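Probable spore coat polysaccharide biosynthesis protein E (Chromobacterium violaceum ATCC 12472, PDB 3G8R) probably acts as an N-acylneuraminate-9-phosphate synthase of the NeuB family, with a zinc-binding TIM barrel followed by a small SAF domain in this portion. Local coordinates at residues Ile131-Ala143 and Phe156-Val170. Sequence-based numbering, arbitrary orientation.
Sequences IARSDKPVVASTA and FMLHRGKDLTIMHCV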
loop_
_atom_site.group_PDB
_atom_site.type_symbol
_atom_site.label_atom_id
_atom_site.label_comp_id
_atom_site.label_asym_id
_atom_site.label_seq_id
_atom_site.Cartn_x
_atom_site.Cartn_y
_atom_site.Cartn_z
ATOM N N ILE A 131 -19.932 -10.480 -25.138
ATOM C CA ILE A 131 -19.376 -9.196 -24.698
ATOM C C ILE A 131 -18.250 -8.764 -25.624
ATOM O O ILE A 131 -18.117 -7.596 -25.971
ATOM C CB ILE A 131 -18.873 -9.282 -23.247
ATOM C CG1 ILE A 131 -20.062 -9.425 -22.284
ATOM C CG2 ILE A 131 -18.032 -8.088 -22.915
ATOM C CD1 ILE A 131 -19.709 -9.722 -20.812
ATOM N N ALA A 132 -17.436 -9.735 -26.008
ATOM C CA ALA A 132 -16.295 -9.487 -26.887
ATOM C C ALA A 132 -16.741 -8.874 -28.199
ATOM O O ALA A 132 -16.085 -8.011 -28.722
ATOM C CB ALA A 132 -15.542 -10.767 -27.153
ATOM N N ARG A 133 -17.864 -9.322 -28.731
ATOM C CA ARG A 133 -18.340 -8.749 -29.968
ATOM C C ARG A 133 -18.992 -7.385 -29.744
ATOM O O ARG A 133 -19.681 -6.882 -30.600
ATOM C CB ARG A 133 -19.203 -9.744 -30.764
ATOM C CG ARG A 133 -20.644 -9.920 -30.358
ATOM C CD ARG A 133 -21.413 -10.715 -31.454
ATOM N NE ARG A 133 -21.184 -12.164 -31.351
ATOM C CZ ARG A 133 -22.082 -13.039 -30.880
ATOM N NH1 ARG A 133 -23.292 -12.625 -30.482
ATOM N NH2 ARG A 133 -21.772 -14.333 -30.809
ATOM N N SER A 134 -18.743 -6.784 -28.588
ATOM C CA SER A 134 -19.257 -5.453 -28.284
ATOM C C SER A 134 -18.100 -4.498 -28.487
ATOM O O SER A 134 -17.009 -4.947 -28.807
ATOM C CB SER A 134 -19.744 -5.403 -26.841
ATOM O OG SER A 134 -20.708 -4.390 -26.672
ATOM N N ASP A 135 -18.297 -3.195 -28.315
ATOM C CA ASP A 135 -17.166 -2.269 -28.520
ATOM C C ASP A 135 -16.949 -1.242 -27.377
ATOM O O ASP A 135 -16.430 -0.122 -27.555
ATOM C CB ASP A 135 -17.203 -1.644 -29.934
ATOM C CG ASP A 135 -16.647 -2.609 -31.045
ATOM O OD1 ASP A 135 -15.556 -3.210 -30.860
ATOM O OD2 ASP A 135 -17.292 -2.749 -32.123
ATOM N N LYS A 136 -17.320 -1.675 -26.183
ATOM C CA LYS A 136 -17.165 -0.875 -24.979
ATOM C C LYS A 136 -16.077 -1.449 -24.074
ATOM O O LYS A 136 -15.784 -2.652 -24.105
ATOM C CB LYS A 136 -18.491 -0.826 -24.231
ATOM C CG LYS A 136 -19.584 -0.326 -25.112
ATOM C CD LYS A 136 -20.816 -1.196 -25.026
ATOM C CE LYS A 136 -21.954 -0.452 -24.364
ATOM N NZ LYS A 136 -22.177 0.868 -25.021
ATOM N N PRO A 137 -15.477 -0.580 -23.258
ATOM C CA PRO A 137 -14.513 -0.968 -22.234
ATOM C C PRO A 137 -15.064 -2.040 -21.289
ATOM O O PRO A 137 -16.278 -2.158 -21.111
ATOM C CB PRO A 137 -14.309 0.333 -21.477
ATOM C CG PRO A 137 -14.576 1.384 -22.481
ATOM C CD PRO A 137 -15.702 0.874 -23.287
ATOM N N VAL A 138 -14.175 -2.819 -20.682
ATOM C CA VAL A 138 -14.620 -3.920 -19.815
ATOM C C VAL A 138 -13.916 -3.900 -18.468
ATOM O O VAL A 138 -12.705 -3.628 -18.355
ATOM C CB VAL A 138 -14.468 -5.308 -20.492
ATOM C CG1 VAL A 138 -14.806 -6.442 -19.531
ATOM C CG2 VAL A 138 -15.370 -5.411 -21.697
ATOM N N VAL A 139 -14.706 -4.188 -17.449
ATOM C CA VAL A 139 -14.253 -4.222 -16.087
ATOM C C VAL A 139 -14.661 -5.593 -15.544
ATOM O O VAL A 139 -15.856 -5.922 -15.480
ATOM C CB VAL A 139 -14.957 -3.139 -15.311
ATOM C CG1 VAL A 139 -14.489 -3.124 -13.905
ATOM C CG2 VAL A 139 -14.716 -1.790 -15.957
ATOM N N ALA A 140 -13.679 -6.392 -15.161
ATOM C CA ALA A 140 -13.936 -7.774 -14.856
ATOM C C ALA A 140 -13.565 -8.087 -13.423
ATOM O O ALA A 140 -12.516 -7.707 -12.937
ATOM C CB ALA A 140 -13.161 -8.647 -15.812
ATOM N N SER A 141 -14.438 -8.754 -12.705
ATOM C CA SER A 141 -14.063 -9.055 -11.334
ATOM C C SER A 141 -13.651 -10.486 -11.283
ATOM O O SER A 141 -14.179 -11.299 -12.030
ATOM C CB SER A 141 -15.202 -8.791 -10.372
ATOM O OG SER A 141 -15.188 -7.446 -10.046
ATOM N N THR A 142 -12.765 -10.800 -10.359
ATOM C CA THR A 142 -12.035 -12.055 -10.404
ATOM C C THR A 142 -12.112 -12.911 -9.085
ATOM O O THR A 142 -11.368 -13.876 -8.930
ATOM C CB THR A 142 -10.577 -11.727 -10.796
ATOM O OG1 THR A 142 -9.711 -12.742 -10.298
ATOM C CG2 THR A 142 -10.131 -10.447 -10.148
ATOM N N ALA A 143 -13.008 -12.593 -8.155
ATOM C CA ALA A 143 -13.146 -13.424 -6.950
ATOM C C ALA A 143 -13.091 -14.943 -7.197
ATOM O O ALA A 143 -13.854 -15.489 -7.962
ATOM C CB ALA A 143 -14.390 -13.075 -6.199
ATOM N N PHE A 156 -7.282 -13.115 -23.962
ATOM C CA PHE A 156 -8.263 -13.157 -25.015
ATOM C C PHE A 156 -8.881 -11.800 -25.284
ATOM O O PHE A 156 -9.042 -11.430 -26.429
ATOM C CB PHE A 156 -9.312 -14.206 -24.684
ATOM C CG PHE A 156 -10.712 -13.869 -25.137
ATOM C CD1 PHE A 156 -11.574 -13.175 -24.303
ATOM C CD2 PHE A 156 -11.175 -14.295 -26.371
ATOM C CE1 PHE A 156 -12.864 -12.876 -24.699
ATOM C CE2 PHE A 156 -12.469 -14.009 -26.778
ATOM C CZ PHE A 156 -13.317 -13.299 -25.930
HETATM N N MSE A 157 -9.218 -11.067 -24.229
HETATM C CA MSE A 157 -9.672 -9.688 -24.349
HETATM C C MSE A 157 -8.597 -8.744 -24.894
HETATM O O MSE A 157 -8.892 -7.870 -25.697
HETATM C CB MSE A 157 -10.180 -9.194 -22.996
HETATM C CG MSE A 157 -11.495 -9.863 -22.541
HETATM SE SE MSE A 157 -12.958 -9.293 -23.423
HETATM C CE MSE A 157 -14.181 -10.491 -22.950
ATOM N N LEU A 158 -7.350 -8.906 -24.466
ATOM C CA LEU A 158 -6.294 -7.961 -24.854
ATOM C C LEU A 158 -5.937 -8.122 -26.318
ATOM O O LEU A 158 -5.580 -7.162 -27.018
ATOM C CB LEU A 158 -5.039 -8.159 -24.014
ATOM C CG LEU A 158 -4.924 -7.482 -22.650
ATOM C CD1 LEU A 158 -3.515 -7.691 -22.073
ATOM C CD2 LEU A 158 -5.294 -6.013 -22.644
ATOM N N HIS A 159 -5.976 -9.372 -26.756
ATOM C CA HIS A 159 -5.848 -9.680 -28.143
ATOM C C HIS A 159 -7.235 -9.437 -28.686
ATOM O O HIS A 159 -8.206 -9.990 -28.161
ATOM C CB HIS A 159 -5.497 -11.140 -28.301
ATOM C CG HIS A 159 -5.219 -11.524 -29.709
ATOM N ND1 HIS A 159 -6.095 -12.278 -30.457
ATOM C CD2 HIS A 159 -4.177 -11.227 -30.521
ATOM C CE1 HIS A 159 -5.593 -12.452 -31.667
ATOM N NE2 HIS A 159 -4.428 -11.828 -31.728
ATOM N N ARG A 160 -7.345 -8.613 -29.721
ATOM C CA ARG A 160 -8.653 -8.061 -30.094
ATOM C C ARG A 160 -8.964 -6.769 -29.296
ATOM O O ARG A 160 -10.110 -6.323 -29.184
ATOM C CB ARG A 160 -9.767 -9.124 -30.016
ATOM C CG ARG A 160 -10.709 -9.019 -28.856
ATOM C CD ARG A 160 -11.407 -10.339 -28.599
ATOM N NE ARG A 160 -11.540 -11.186 -29.790
ATOM C CZ ARG A 160 -10.853 -12.314 -30.009
ATOM N NH1 ARG A 160 -9.946 -12.758 -29.122
ATOM N NH2 ARG A 160 -11.066 -12.999 -31.134
ATOM N N GLY A 161 -7.899 -6.195 -28.750
ATOM C CA GLY A 161 -7.775 -4.747 -28.558
ATOM C C GLY A 161 -8.690 -4.047 -27.579
ATOM O O GLY A 161 -8.881 -2.832 -27.668
ATOM N N LYS A 162 -9.220 -4.808 -26.628
ATOM C CA LYS A 162 -10.106 -4.261 -25.631
ATOM C C LYS A 162 -9.438 -3.401 -24.550
ATOM O O LYS A 162 -8.310 -3.634 -24.156
ATOM C CB LYS A 162 -10.892 -5.396 -25.009
ATOM C CG LYS A 162 -12.260 -5.494 -25.576
ATOM C CD LYS A 162 -12.397 -6.698 -26.461
ATOM C CE LYS A 162 -13.302 -6.411 -27.692
ATOM N NZ LYS A 162 -14.601 -5.774 -27.322
ATOM N N ASP A 163 -10.160 -2.385 -24.090
ATOM C CA ASP A 163 -9.768 -1.648 -22.891
ATOM C C ASP A 163 -10.219 -2.440 -21.663
ATOM O O ASP A 163 -11.409 -2.441 -21.304
ATOM C CB ASP A 163 -10.399 -0.261 -22.887
ATOM C CG ASP A 163 -10.228 0.477 -21.547
ATOM O OD1 ASP A 163 -9.814 -0.098 -20.490
ATOM O OD2 ASP A 163 -10.546 1.681 -21.548
ATOM N N LEU A 164 -9.280 -3.101 -20.999
ATOM C CA LEU A 164 -9.666 -3.973 -19.877
ATOM C C LEU A 164 -9.266 -3.436 -18.519
ATOM O O LEU A 164 -8.293 -2.699 -18.392
ATOM C CB LEU A 164 -9.139 -5.381 -20.092
ATOM C CG LEU A 164 -9.579 -6.555 -19.228
ATOM C CD1 LEU A 164 -11.099 -6.583 -18.860
ATOM C CD2 LEU A 164 -9.155 -7.814 -19.970
ATOM N N THR A 165 -10.053 -3.784 -17.513
ATOM C CA THR A 165 -9.770 -3.443 -16.136
ATOM C C THR A 165 -10.083 -4.673 -15.367
ATOM O O THR A 165 -11.130 -5.260 -15.565
ATOM C CB THR A 165 -10.656 -2.296 -15.700
ATOM O OG1 THR A 165 -10.290 -1.148 -16.480
ATOM C CG2 THR A 165 -10.493 -1.964 -14.239
ATOM N N ILE A 166 -9.184 -5.077 -14.486
ATOM C CA ILE A 166 -9.368 -6.284 -13.714
ATOM C C ILE A 166 -9.450 -6.005 -12.202
ATOM O O ILE A 166 -8.616 -5.253 -11.673
ATOM C CB ILE A 166 -8.251 -7.204 -14.074
ATOM C CG1 ILE A 166 -8.699 -8.001 -15.289
ATOM C CG2 ILE A 166 -7.859 -8.123 -12.904
ATOM C CD1 ILE A 166 -8.038 -9.336 -15.400
HETATM N N MSE A 167 -10.440 -6.556 -11.493
HETATM C CA MSE A 167 -10.635 -6.069 -10.111
HETATM C C MSE A 167 -10.468 -7.127 -9.067
HETATM O O MSE A 167 -10.949 -8.195 -9.193
HETATM C CB MSE A 167 -11.988 -5.400 -9.886
HETATM C CG MSE A 167 -12.497 -4.471 -10.969
HETATM SE SE MSE A 167 -12.347 -2.715 -10.688
HETATM C CE MSE A 167 -13.516 -2.436 -9.334
ATOM N N HIS A 168 -9.778 -6.826 -8.001
ATOM C CA HIS A 168 -9.744 -7.774 -6.915
ATOM C C HIS A 168 -11.118 -7.713 -6.258
ATOM O O HIS A 168 -11.724 -6.648 -6.169
ATOM C CB HIS A 168 -8.600 -7.480 -5.940
ATOM C CG HIS A 168 -8.735 -8.188 -4.636
ATOM N ND1 HIS A 168 -8.696 -9.562 -4.526
ATOM C CD2 HIS A 168 -8.921 -7.716 -3.377
ATOM C CE1 HIS A 168 -8.854 -9.903 -3.261
ATOM N NE2 HIS A 168 -8.964 -8.802 -2.539
ATOM N N CYS A 169 -11.654 -8.867 -5.896
ATOM C CA CYS A 169 -12.723 -8.882 -4.951
ATOM C C CYS A 169 -12.870 -10.236 -4.311
ATOM O O CYS A 169 -12.329 -11.227 -4.777
ATOM C CB CYS A 169 -14.044 -8.375 -5.544
ATOM S SG CYS A 169 -14.883 -9.429 -6.681
ATOM N N VAL A 170 -13.588 -10.243 -3.201
ATOM C CA VAL A 170 -13.848 -11.458 -2.485
ATOM C C VAL A 170 -15.359 -11.662 -2.406
ATOM O O VAL A 170 -16.132 -10.729 -2.100
ATOM C CB VAL A 170 -13.232 -11.405 -1.091
ATOM C CG1 VAL A 170 -13.354 -12.750 -0.419
ATOM C CG2 VAL A 170 -11.767 -10.981 -1.188
#
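V138-S141 and L164-M167 pair as neighbouring parallel strands of the TIM barrel, joined by helix 147-158 in a beta-alpha-beta crossover. Among the backbone hydrogen bonds, V138 N reaches D163 O at 2.9 Å, A140 N reaches T165 O, and M167 N reaches A140 O at 2.8 Å; the bond from T165 N to V138 O is weak.

Apolar contacts fall on both faces of the pair. Toward the helical layer, L164 CD1 lies 3.8 Å from V138 CG1 and also approaches A140 CB. On the barrel interior, V139 CG1, anti to its own N (chi1 -179°), meets the bent selenomethionine chain of M167 at CG, 3.8 Å away. At the C-terminal ends of the strands, C169 SG packs 3.8 Å from S141 CB and also against A143 CB.

At the other end, the ammonium of K162 donates two hydrogen bonds to backbone carbonyls: its chain, bent at chi2, chi3 and chi4, brings NZ to A132 O at 3.0 Å and S134 O at 2.9 Å, the latter approached from above the carbonyl plane. Nearby, A132 CB sits 3.6 Å from F156 CZ, while R160 CD lies over one face of that ring, offset toward the rim, and R160 NH1 donates a hydrogen bond to F156 O, which lies in the guanidinium plane.

One ammonium group thus ties the end of helix 125-132 to the loop entering strand 164-168, probably offsetting the partial negative charge on both carbonyl oxygens, while at the opposite end C169 stands near zinc ligand H202, whose ND1 is hydrogen-bonded to V170 O.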